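Local coordinates for protein IWS1 (Encephalitozoon cuniculi, PDB 2XPP) that probably acts as a nuclear transcription factor in RNA polymerase II transcription, possibly during and after recruitment of the TATA-binding protein, at residues Asp89-Met94 with Gln132-Glu137; Trp69-Pro74 with Gly107-Phe112; Asn40-Ser45 with Asn80-Lys85. All coordinates share one frame; numbering follows the deposited sequence.

Interaction 1: residues Asp89-Met94 with Gln132-Glu137; sequences DVLKTM and QKWTNE
Leu91 and Lys92 of helix 81-92 and Met94 in the loop that follows meet Lys133 and Trp134 of helix 121-138 in a contact built on one apolar pair and one shared water. It joins two helices of the TFIIS N-terminal-type helical bundle, its apolar side buried between the helices and its lysine end exposed. The apolar half is Leu91 against the benzo edge of the indole. Leu91 CB lies 4.1 Å from Trp134 CZ2, near the plane of the ring, and the two side chains cross at about a right angle. With CG of Trp134 anti to the carbonyl carbon (chi1 -66°), the indole reaches over to the leucine, while Ile66 and Leu70 of helix 62-70 and Val110 of helix 106-115 also pack on Leu91.

The polar half gathers around the backbone carbonyls of Leu91, Lys92 and Met94. Lys133 is fully extended, its CG anti to the backbone N (chi1 -179°), and this carries the ammonium to 2.7 Å between NZ and Lys92 O. A central water donates to Leu91 O at 2.8 Å and to Met94 O at 2.9 Å, and accepts from Lys133 NZ at 3.1 Å. Two carbonyls and two N-H donors thus fill its coordination, which should fix both the turn and the rotation of the indole. The same turn is closed from within by Thr93 OG1, which donates to Val90 O at 2.7 Å. Trp134 NE1 donates to the water over 2.9 Å, with the water oxygen in the plane of the ring.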
loop_
_atom_site.group_PDB
_atom_site.type_symbol
_atom_site.label_atom_id
_atom_site.label_comp_id
_atom_site.label_asym_id
_atom_site.label_seq_id
_atom_site.Cartn_x
_atom_site.Cartn_y
_atom_site.Cartn_z
ATOM N N ASP A 89 3.757 -8.308 -1.343
ATOM C CA ASP A 89 3.461 -9.519 -2.149
ATOM C C ASP A 89 2.076 -9.412 -2.812
ATOM O O ASP A 89 1.930 -9.771 -4.015
ATOM C CB ASP A 89 3.522 -10.762 -1.245
ATOM C CG ASP A 89 3.204 -12.064 -1.970
ATOM O OD1 ASP A 89 3.706 -12.289 -3.106
ATOM O OD2 ASP A 89 2.475 -12.890 -1.354
ATOM N N VAL A 90 1.069 -9.019 -2.033
ATOM C CA VAL A 90 -0.286 -8.747 -2.560
ATOM C C VAL A 90 -0.270 -7.760 -3.764
ATOM O O VAL A 90 -0.802 -8.076 -4.839
ATOM C CB VAL A 90 -1.247 -8.239 -1.466
ATOM C CG1 VAL A 90 -2.564 -7.657 -2.066
ATOM C CG2 VAL A 90 -1.596 -9.395 -0.506
ATOM N N LEU A 91 0.341 -6.597 -3.550
ATOM C CA LEU A 91 0.408 -5.545 -4.582
ATOM C C LEU A 91 1.034 -6.059 -5.887
ATOM O O LEU A 91 0.584 -5.691 -6.973
ATOM C CB LEU A 91 1.207 -4.364 -4.030
ATOM C CG LEU A 91 0.465 -3.558 -2.969
ATOM C CD1 LEU A 91 1.408 -2.626 -2.348
ATOM C CD2 LEU A 91 -0.734 -2.775 -3.549
ATOM N N LYS A 92 2.026 -6.939 -5.774
ATOM C CA LYS A 92 2.751 -7.449 -6.938
ATOM C C LYS A 92 1.812 -8.246 -7.845
ATOM O O LYS A 92 2.018 -8.326 -9.092
ATOM C CB LYS A 92 3.908 -8.368 -6.494
ATOM C CG LYS A 92 4.714 -8.888 -7.604
ATOM C CD LYS A 92 5.939 -9.553 -7.007
ATOM C CE LYS A 92 6.284 -10.833 -7.708
ATOM N NZ LYS A 92 7.499 -11.405 -7.046
ATOM N N THR A 93 0.782 -8.831 -7.232
ATOM C CA THR A 93 -0.139 -9.721 -7.943
ATOM C C THR A 93 -1.289 -8.985 -8.627
ATOM O O THR A 93 -2.035 -9.610 -9.389
ATOM C CB THR A 93 -0.780 -10.825 -7.040
ATOM O OG1 THR A 93 -1.759 -10.261 -6.166
ATOM C CG2 THR A 93 0.277 -11.617 -6.230
ATOM N N MET A 94 -1.453 -7.705 -8.331
ATOM C CA MET A 94 -2.618 -6.942 -8.818
ATOM C C MET A 94 -2.377 -6.220 -10.140
ATOM O O MET A 94 -1.266 -5.701 -10.380
ATOM C CB MET A 94 -3.029 -5.927 -7.735
ATOM C CG MET A 94 -3.655 -6.621 -6.572
ATOM S SD MET A 94 -3.928 -5.424 -5.262
ATOM C CE MET A 94 -5.260 -6.212 -4.389
ATOM N N GLN A 132 9.584 -0.274 -10.106
ATOM C CA GLN A 132 9.976 -0.395 -11.504
ATOM C C GLN A 132 8.837 -0.932 -12.370
ATOM O O GLN A 132 8.740 -0.539 -13.515
ATOM C CB GLN A 132 11.242 -1.262 -11.658
ATOM C CG GLN A 132 12.454 -0.496 -11.065
ATOM C CD GLN A 132 12.479 1.022 -11.456
ATOM O OE1 GLN A 132 12.219 1.890 -10.608
ATOM N NE2 GLN A 132 12.776 1.314 -12.728
ATOM N N LYS A 133 8.022 -1.836 -11.829
ATOM C CA LYS A 133 6.862 -2.368 -12.563
ATOM C C LYS A 133 5.852 -1.259 -12.848
ATOM O O LYS A 133 5.399 -1.076 -14.007
ATOM C CB LYS A 133 6.152 -3.434 -11.726
ATOM C CG LYS A 133 4.919 -4.062 -12.449
ATOM C CD LYS A 133 4.304 -5.166 -11.557
ATOM C CE LYS A 133 3.058 -5.748 -12.197
ATOM N NZ LYS A 133 2.540 -6.788 -11.254
ATOM N N TRP A 134 5.493 -0.541 -11.804
ATOM C CA TRP A 134 4.507 0.560 -11.933
ATOM C C TRP A 134 5.022 1.724 -12.765
ATOM O O TRP A 134 4.214 2.464 -13.372
ATOM C CB TRP A 134 4.097 1.055 -10.570
ATOM C CG TRP A 134 3.331 0.018 -9.795
ATOM C CD1 TRP A 134 2.792 -1.145 -10.281
ATOM C CD2 TRP A 134 3.048 0.052 -8.406
ATOM N NE1 TRP A 134 2.185 -1.849 -9.240
ATOM C CE2 TRP A 134 2.342 -1.132 -8.084
ATOM C CE3 TRP A 134 3.349 0.956 -7.383
ATOM C CZ2 TRP A 134 1.888 -1.415 -6.771
ATOM C CZ3 TRP A 134 2.893 0.667 -6.077
ATOM C CH2 TRP A 134 2.174 -0.508 -5.800
ATOM N N THR A 135 6.352 1.920 -12.805
ATOM C CA THR A 135 6.913 2.970 -13.715
ATOM C C THR A 135 6.530 2.752 -15.168
ATOM O O THR A 135 6.383 3.726 -15.916
ATOM C CB THR A 135 8.446 3.160 -13.539
ATOM O OG1 THR A 135 8.690 3.496 -12.168
ATOM C CG2 THR A 135 9.002 4.249 -14.494
ATOM N N ASN A 136 6.354 1.495 -15.574
ATOM C CA ASN A 136 5.844 1.208 -16.898
ATOM C C ASN A 136 4.526 1.894 -17.201
ATOM O O ASN A 136 4.291 2.203 -18.370
ATOM C CB ASN A 136 5.701 -0.287 -17.161
ATOM C CG ASN A 136 7.023 -0.969 -17.326
ATOM O OD1 ASN A 136 7.803 -0.604 -18.171
ATOM N ND2 ASN A 136 7.278 -1.967 -16.501
ATOM N N GLU A 137 3.675 2.093 -16.188
ATOM C CA GLU A 137 2.369 2.769 -16.375
ATOM C C GLU A 137 2.555 4.219 -16.759
ATOM O O GLU A 137 1.675 4.841 -17.397
ATOM C CB GLU A 137 1.483 2.634 -15.137
ATOM C CG GLU A 137 1.262 1.188 -14.704
ATOM C CD GLU A 137 0.579 0.315 -15.766
ATOM O OE1 GLU A 137 -0.409 0.769 -16.370
ATOM O OE2 GLU A 137 1.037 -0.838 -15.986
HETATM O O HOH W 1 1.258 -4.619 -9.430
#

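Interaction 2: residues Trp69-Pro74 with Gly107-Phe112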
loop_
_atom_site.group_PDB
_atom_site.type_symbol
_atom_site.label_atom_id
_atom_site.label_comp_id
_atom_site.label_asym_id
_atom_site.label_seq_id
_atom_site.Cartn_x
_atom_site.Cartn_y
_atom_site.Cartn_z
ATOM N N TRP A 69 -2.281 0.592 5.706
ATOM C CA TRP A 69 -1.625 -0.493 6.468
ATOM C C TRP A 69 -0.090 -0.471 6.345
ATOM O O TRP A 69 0.624 -0.941 7.268
ATOM C CB TRP A 69 -2.151 -1.852 6.025
ATOM C CG TRP A 69 -3.495 -2.281 6.622
ATOM C CD1 TRP A 69 -4.655 -1.557 6.735
ATOM C CD2 TRP A 69 -3.788 -3.589 7.129
ATOM N NE1 TRP A 69 -5.642 -2.338 7.317
ATOM C CE2 TRP A 69 -5.132 -3.587 7.553
ATOM C CE3 TRP A 69 -3.019 -4.756 7.295
ATOM C CZ2 TRP A 69 -5.746 -4.732 8.118
ATOM C CZ3 TRP A 69 -3.613 -5.877 7.856
ATOM C CH2 TRP A 69 -4.967 -5.843 8.268
ATOM N N LEU A 70 0.430 0.035 5.232
ATOM C CA LEU A 70 1.913 0.112 5.029
ATOM C C LEU A 70 2.526 1.388 5.614
ATOM O O LEU A 70 3.752 1.501 5.785
ATOM C CB LEU A 70 2.184 0.099 3.525
ATOM C CG LEU A 70 1.934 -1.278 2.841
ATOM C CD1 LEU A 70 2.052 -1.081 1.315
ATOM C CD2 LEU A 70 2.971 -2.340 3.313
ATOM N N GLU A 71 1.679 2.364 5.875
ATOM C CA GLU A 71 2.146 3.680 6.365
ATOM C C GLU A 71 2.665 3.650 7.804
ATOM O O GLU A 71 2.314 2.688 8.581
ATOM C CB GLU A 71 1.043 4.712 6.207
ATOM C CG GLU A 71 0.950 5.195 4.772
ATOM C CD GLU A 71 -0.137 6.252 4.598
ATOM O OE1 GLU A 71 -1.221 6.140 5.234
ATOM O OE2 GLU A 71 0.099 7.257 3.881
ATOM N N PRO A 72 3.505 4.635 8.173
ATOM C CA PRO A 72 3.960 4.649 9.582
ATOM C C PRO A 72 2.782 4.790 10.549
ATOM O O PRO A 72 1.756 5.397 10.223
ATOM C CB PRO A 72 4.817 5.912 9.687
ATOM C CG PRO A 72 5.143 6.259 8.239
ATOM C CD PRO A 72 4.015 5.796 7.414
ATOM N N LEU A 73 2.964 4.215 11.707
ATOM C CA LEU A 73 2.104 4.498 12.858
ATOM C C LEU A 73 2.213 5.969 13.336
ATOM O O LEU A 73 3.190 6.673 13.008
ATOM C CB LEU A 73 2.474 3.564 14.019
ATOM C CG LEU A 73 1.805 2.233 13.680
ATOM C CD1 LEU A 73 2.683 1.318 12.822
ATOM C CD2 LEU A 73 1.236 1.544 14.883
ATOM N N PRO A 74 1.209 6.451 14.124
ATOM C CA PRO A 74 1.267 7.809 14.646
ATOM C C PRO A 74 2.571 8.209 15.358
ATOM O O PRO A 74 2.943 9.399 15.367
ATOM C CB PRO A 74 0.042 7.888 15.601
ATOM C CG PRO A 74 -0.897 6.874 15.033
ATOM C CD PRO A 74 -0.014 5.744 14.556
ATOM N N GLY A 107 1.775 4.352 -4.569
ATOM C CA GLY A 107 3.137 4.475 -5.034
ATOM C C GLY A 107 4.059 5.235 -4.082
ATOM O O GLY A 107 5.264 4.932 -4.024
ATOM N N LYS A 108 3.506 6.201 -3.353
ATOM C CA LYS A 108 4.334 7.061 -2.507
ATOM C C LYS A 108 4.885 6.274 -1.334
ATOM O O LYS A 108 6.047 6.445 -0.993
ATOM C CB LYS A 108 3.583 8.295 -2.060
ATOM C CG LYS A 108 3.288 9.162 -3.279
ATOM C CD LYS A 108 2.305 10.177 -2.993
ATOM C CE LYS A 108 2.094 11.048 -4.210
ATOM N NZ LYS A 108 1.158 12.083 -3.817
ATOM N N ILE A 109 4.060 5.430 -0.725
ATOM C CA ILE A 109 4.573 4.605 0.406
ATOM C C ILE A 109 5.488 3.490 -0.097
ATOM O O ILE A 109 6.520 3.218 0.515
ATOM C CB ILE A 109 3.459 4.075 1.360
ATOM C CG1 ILE A 109 4.079 3.461 2.653
ATOM C CG2 ILE A 109 2.542 3.009 0.677
ATOM C CD1 ILE A 109 4.945 4.416 3.521
ATOM N N VAL A 110 5.155 2.899 -1.247
ATOM C CA VAL A 110 6.049 1.874 -1.800
ATOM C C VAL A 110 7.396 2.489 -2.189
ATOM O O VAL A 110 8.444 1.870 -1.949
ATOM C CB VAL A 110 5.390 1.128 -2.976
ATOM C CG1 VAL A 110 6.415 0.149 -3.646
ATOM C CG2 VAL A 110 4.097 0.381 -2.463
ATOM N N TYR A 111 7.355 3.713 -2.754
ATOM C CA TYR A 111 8.567 4.421 -3.077
ATOM C C TYR A 111 9.407 4.606 -1.802
ATOM O O TYR A 111 10.639 4.377 -1.810
ATOM C CB TYR A 111 8.298 5.738 -3.821
ATOM C CG TYR A 111 9.613 6.367 -4.215
ATOM C CD1 TYR A 111 10.320 5.906 -5.336
ATOM C CD2 TYR A 111 10.207 7.333 -3.393
ATOM C CE1 TYR A 111 11.557 6.440 -5.671
ATOM C CE2 TYR A 111 11.451 7.871 -3.712
ATOM C CZ TYR A 111 12.107 7.429 -4.860
ATOM O OH TYR A 111 13.333 7.981 -5.189
ATOM N N PHE A 112 8.742 4.992 -0.696
ATOM C CA PHE A 112 9.485 5.163 0.533
ATOM C C PHE A 112 10.155 3.849 0.984
ATOM O O PHE A 112 11.318 3.845 1.415
ATOM C CB PHE A 112 8.596 5.733 1.647
ATOM C CG PHE A 112 9.326 5.823 2.964
ATOM C CD1 PHE A 112 10.411 6.709 3.128
ATOM C CD2 PHE A 112 8.968 4.985 3.984
ATOM C CE1 PHE A 112 11.118 6.760 4.368
ATOM C CE2 PHE A 112 9.660 5.014 5.206
ATOM C CZ PHE A 112 10.725 5.882 5.387
#
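Ile109 of helix 106-115 packs on the C-terminal end of helix 62-70, within the TFIIS N-terminal-type helical bundle, touching Leu70, Glu71 and Pro72 in turn. Its two branches divide the work. CG1, anti to the backbone N (chi1 -169°), comes within 3.7 Å of Leu70 O and 4.0 Å of Leu70 CB, while CG2 lies 4.1 Å from that same Leu70 CB. The terminal CD1 goes further along the chain, 4.1 Å from Glu71 CA and 4.2 Å from Pro72 CD. The Glu71 side chain contributes its aliphatic part, CG 4.2 Å from Ile109 CG1. The isoleucine therefore follows the chain just as it leaves the helix, since Glu71 is the first residue with non-helical backbone angles.

The next shell holds this exit in place. Leu70 O is hydrogen-bonded to Tyr113 OH, and Glu71 OE2 to an aromatic side chain of a bound partner protein; aromatic packing from that protein also reaches Pro72 and Ile109. Inward, Leu70 packs on Leu87 and Leu91 of helix 81-92, and Val110 on Ala127, Leu130 and Val131 of helix 121-138, so the inner side of the contact rests on those two helices, while Glu71 and Pro72 lie toward the partner protein.

Interaction 3: residues Asn40-Ser45 with Asn80-Lys85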
loop_
_atom_site.group_PDB
_atom_site.type_symbol
_atom_site.label_atom_id
_atom_site.label_comp_id
_atom_site.label_asym_id
_atom_site.label_seq_id
_atom_site.Cartn_x
_atom_site.Cartn_y
_atom_site.Cartn_z
ATOM N N ASN A 40 -4.476 -10.203 11.664
ATOM C CA ASN A 40 -5.427 -10.364 10.559
ATOM C C ASN A 40 -4.778 -10.392 9.183
ATOM O O ASN A 40 -5.454 -10.691 8.192
ATOM C CB ASN A 40 -6.470 -9.245 10.607
ATOM C CG ASN A 40 -7.443 -9.421 11.740
ATOM O OD1 ASN A 40 -8.392 -10.207 11.635
ATOM N ND2 ASN A 40 -7.205 -8.743 12.853
ATOM N N VAL A 41 -3.504 -10.027 9.102
ATOM C CA VAL A 41 -2.867 -9.843 7.799
ATOM C C VAL A 41 -2.889 -11.117 6.935
ATOM O O VAL A 41 -3.066 -11.005 5.704
ATOM C CB VAL A 41 -1.419 -9.244 7.860
ATOM C CG1 VAL A 41 -0.405 -10.177 8.534
ATOM C CG2 VAL A 41 -0.954 -8.833 6.471
ATOM N N GLU A 42 -2.680 -12.281 7.542
ATOM C CA GLU A 42 -2.614 -13.529 6.735
ATOM C C GLU A 42 -3.966 -13.814 6.093
ATOM O O GLU A 42 -4.050 -14.042 4.872
ATOM C CB GLU A 42 -2.114 -14.703 7.565
ATOM C CG GLU A 42 -0.596 -14.645 7.774
ATOM C CD GLU A 42 0.001 -15.876 8.533
ATOM O OE1 GLU A 42 -0.759 -16.702 9.127
ATOM O OE2 GLU A 42 1.256 -16.015 8.537
ATOM N N GLU A 43 -5.014 -13.697 6.882
ATOM C CA GLU A 43 -6.372 -13.903 6.370
ATOM C C GLU A 43 -6.778 -12.887 5.326
ATOM O O GLU A 43 -7.266 -13.257 4.245
ATOM C CB GLU A 43 -7.400 -13.845 7.490
ATOM C CG GLU A 43 -8.795 -14.202 7.003
ATOM C CD GLU A 43 -9.890 -13.908 8.018
ATOM O OE1 GLU A 43 -9.604 -13.832 9.242
ATOM O OE2 GLU A 43 -11.049 -13.774 7.569
ATOM N N ILE A 44 -6.600 -11.606 5.656
ATOM C CA ILE A 44 -6.988 -10.541 4.739
ATOM C C ILE A 44 -6.165 -10.601 3.443
ATOM O O ILE A 44 -6.706 -10.395 2.350
ATOM C CB ILE A 44 -6.940 -9.167 5.432
ATOM C CG1 ILE A 44 -8.100 -9.084 6.445
ATOM C CG2 ILE A 44 -6.996 -7.991 4.383
ATOM C CD1 ILE A 44 -8.099 -7.859 7.300
ATOM N N SER A 45 -4.864 -10.849 3.565
ATOM C CA SER A 45 -4.013 -10.916 2.376
ATOM C C SER A 45 -4.426 -12.064 1.424
ATOM O O SER A 45 -4.390 -11.917 0.198
ATOM C CB SER A 45 -2.533 -10.970 2.758
ATOM O OG SER A 45 -2.189 -12.218 3.380
ATOM N N ASN A 80 4.910 -4.048 11.646
ATOM C CA ASN A 80 5.679 -5.281 11.714
ATOM C C ASN A 80 6.065 -5.766 10.314
ATOM O O ASN A 80 5.256 -5.659 9.371
ATOM C CB ASN A 80 4.829 -6.357 12.408
ATOM C CG ASN A 80 5.577 -7.577 12.690
ATOM O OD1 ASN A 80 6.009 -8.304 11.780
ATOM N ND2 ASN A 80 5.770 -7.865 14.006
ATOM N N ILE A 81 7.309 -6.223 10.184
ATOM C CA ILE A 81 7.854 -6.574 8.846
ATOM C C ILE A 81 6.975 -7.666 8.166
ATOM O O ILE A 81 6.956 -7.796 6.912
ATOM C CB ILE A 81 9.362 -6.995 8.951
ATOM C CG1 ILE A 81 10.026 -6.902 7.549
ATOM C CG2 ILE A 81 9.512 -8.365 9.590
ATOM C CD1 ILE A 81 11.471 -7.186 7.536
ATOM N N LYS A 82 6.261 -8.459 8.963
ATOM C CA LYS A 82 5.405 -9.499 8.327
ATOM C C LYS A 82 4.295 -8.841 7.502
ATOM O O LYS A 82 3.944 -9.313 6.397
ATOM C CB LYS A 82 4.848 -10.449 9.371
ATOM C CG LYS A 82 3.740 -11.361 8.824
ATOM C CD LYS A 82 3.473 -12.478 9.804
ATOM C CE LYS A 82 2.070 -13.052 9.664
ATOM N NZ LYS A 82 1.126 -12.501 10.732
ATOM N N ILE A 83 3.750 -7.727 8.008
ATOM C CA ILE A 83 2.796 -6.921 7.273
ATOM C C ILE A 83 3.383 -6.275 6.015
ATOM O O ILE A 83 2.780 -6.337 4.913
ATOM C CB ILE A 83 2.184 -5.817 8.171
ATOM C CG1 ILE A 83 1.575 -6.478 9.423
ATOM C CG2 ILE A 83 1.228 -4.925 7.334
ATOM C CD1 ILE A 83 1.531 -5.511 10.610
ATOM N N ARG A 84 4.570 -5.703 6.173
ATOM C CA ARG A 84 5.290 -5.057 5.070
ATOM C C ARG A 84 5.499 -6.069 3.944
ATOM O O ARG A 84 5.198 -5.782 2.768
ATOM C CB ARG A 84 6.618 -4.493 5.558
ATOM C CG ARG A 84 6.351 -3.460 6.672
ATOM C CD ARG A 84 7.482 -2.483 6.912
ATOM N NE ARG A 84 8.854 -3.001 7.003
ATOM C CZ ARG A 84 9.497 -3.239 8.159
ATOM N NH1 ARG A 84 8.857 -3.117 9.312
ATOM N NH2 ARG A 84 10.771 -3.635 8.172
ATOM N N LYS A 85 6.009 -7.235 4.295
ATOM C CA LYS A 85 6.304 -8.261 3.268
ATOM C C LYS A 85 5.036 -8.741 2.593
ATOM O O LYS A 85 4.965 -8.806 1.342
ATOM C CB LYS A 85 7.022 -9.440 3.896
ATOM C CG LYS A 85 8.427 -9.067 4.184
ATOM C CD LYS A 85 9.125 -10.267 4.759
ATOM C CE LYS A 85 10.575 -9.934 4.854
ATOM N NZ LYS A 85 11.314 -11.117 5.366
HETATM O O HOH W 2 -2.232 -12.916 10.446
#
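Val41 and Glu42 of helix 36-48 pack against Lys82 and Ile83 in the first turn of helix 81-92, a nearly parallel helix pair whose local axes approach to 10.2 Å at an angle of 12°. Val41 is the apolar centre: its CG1 is 4.3 Å from Ile83 CG1, and its CG2 lies at the same distance from Ile83 CA. Lys82 reaches across with its chain bent at the last torsion (chi4 -100°), which folds NZ back over the valine, 3.5 Å from Val41 CG1. Glu42 meets this chain at about a right angle, its OE2 3.3 Å from Lys82 CE. The turn that presents the lysine is N-capped by Asn80, whose OD1 accepts from Lys82 N at 2.8 Å, nearly straight and on a lone pair in the carbonyl plane.

Helix 36-48 is kinked here: a water, not the turn before, takes the Glu42 N-H and accepts a weak bond from Lys82 NZ. Nearby, Ser45 OG is hydrogen-bonded to Arg86 NE, also linking the helices. Glu42 OE2 and Lys82 NZ, 4.1 Å apart, are too distant for a salt bridge, so the charges probably attract only loosely, and Val41, Glu42, Lys82 and Ile83 meet chiefly through carbon packing and a water.

From the N terminus, the chain first passes through 40-45 and returns to it at 80-85, so interaction 3 closes a loop that contains helices 54-59 and 62-70. Interaction 2 opens inside that loop, at 69-74, and closes at 107-112, so the two cross. Interaction 1 opens at 89-94, after interaction 3 has closed but before interaction 2 does, and ends at 132-137; it crosses interaction 2 and follows interaction 3 in series. Helix 81-92 serves interactions 1 and 3, linking helix 36-48 to helix 121-138. Trp69 packs on Val41 and Ile44, and Trp134 on Val110 and Gly107, which ties interaction 2 to both others.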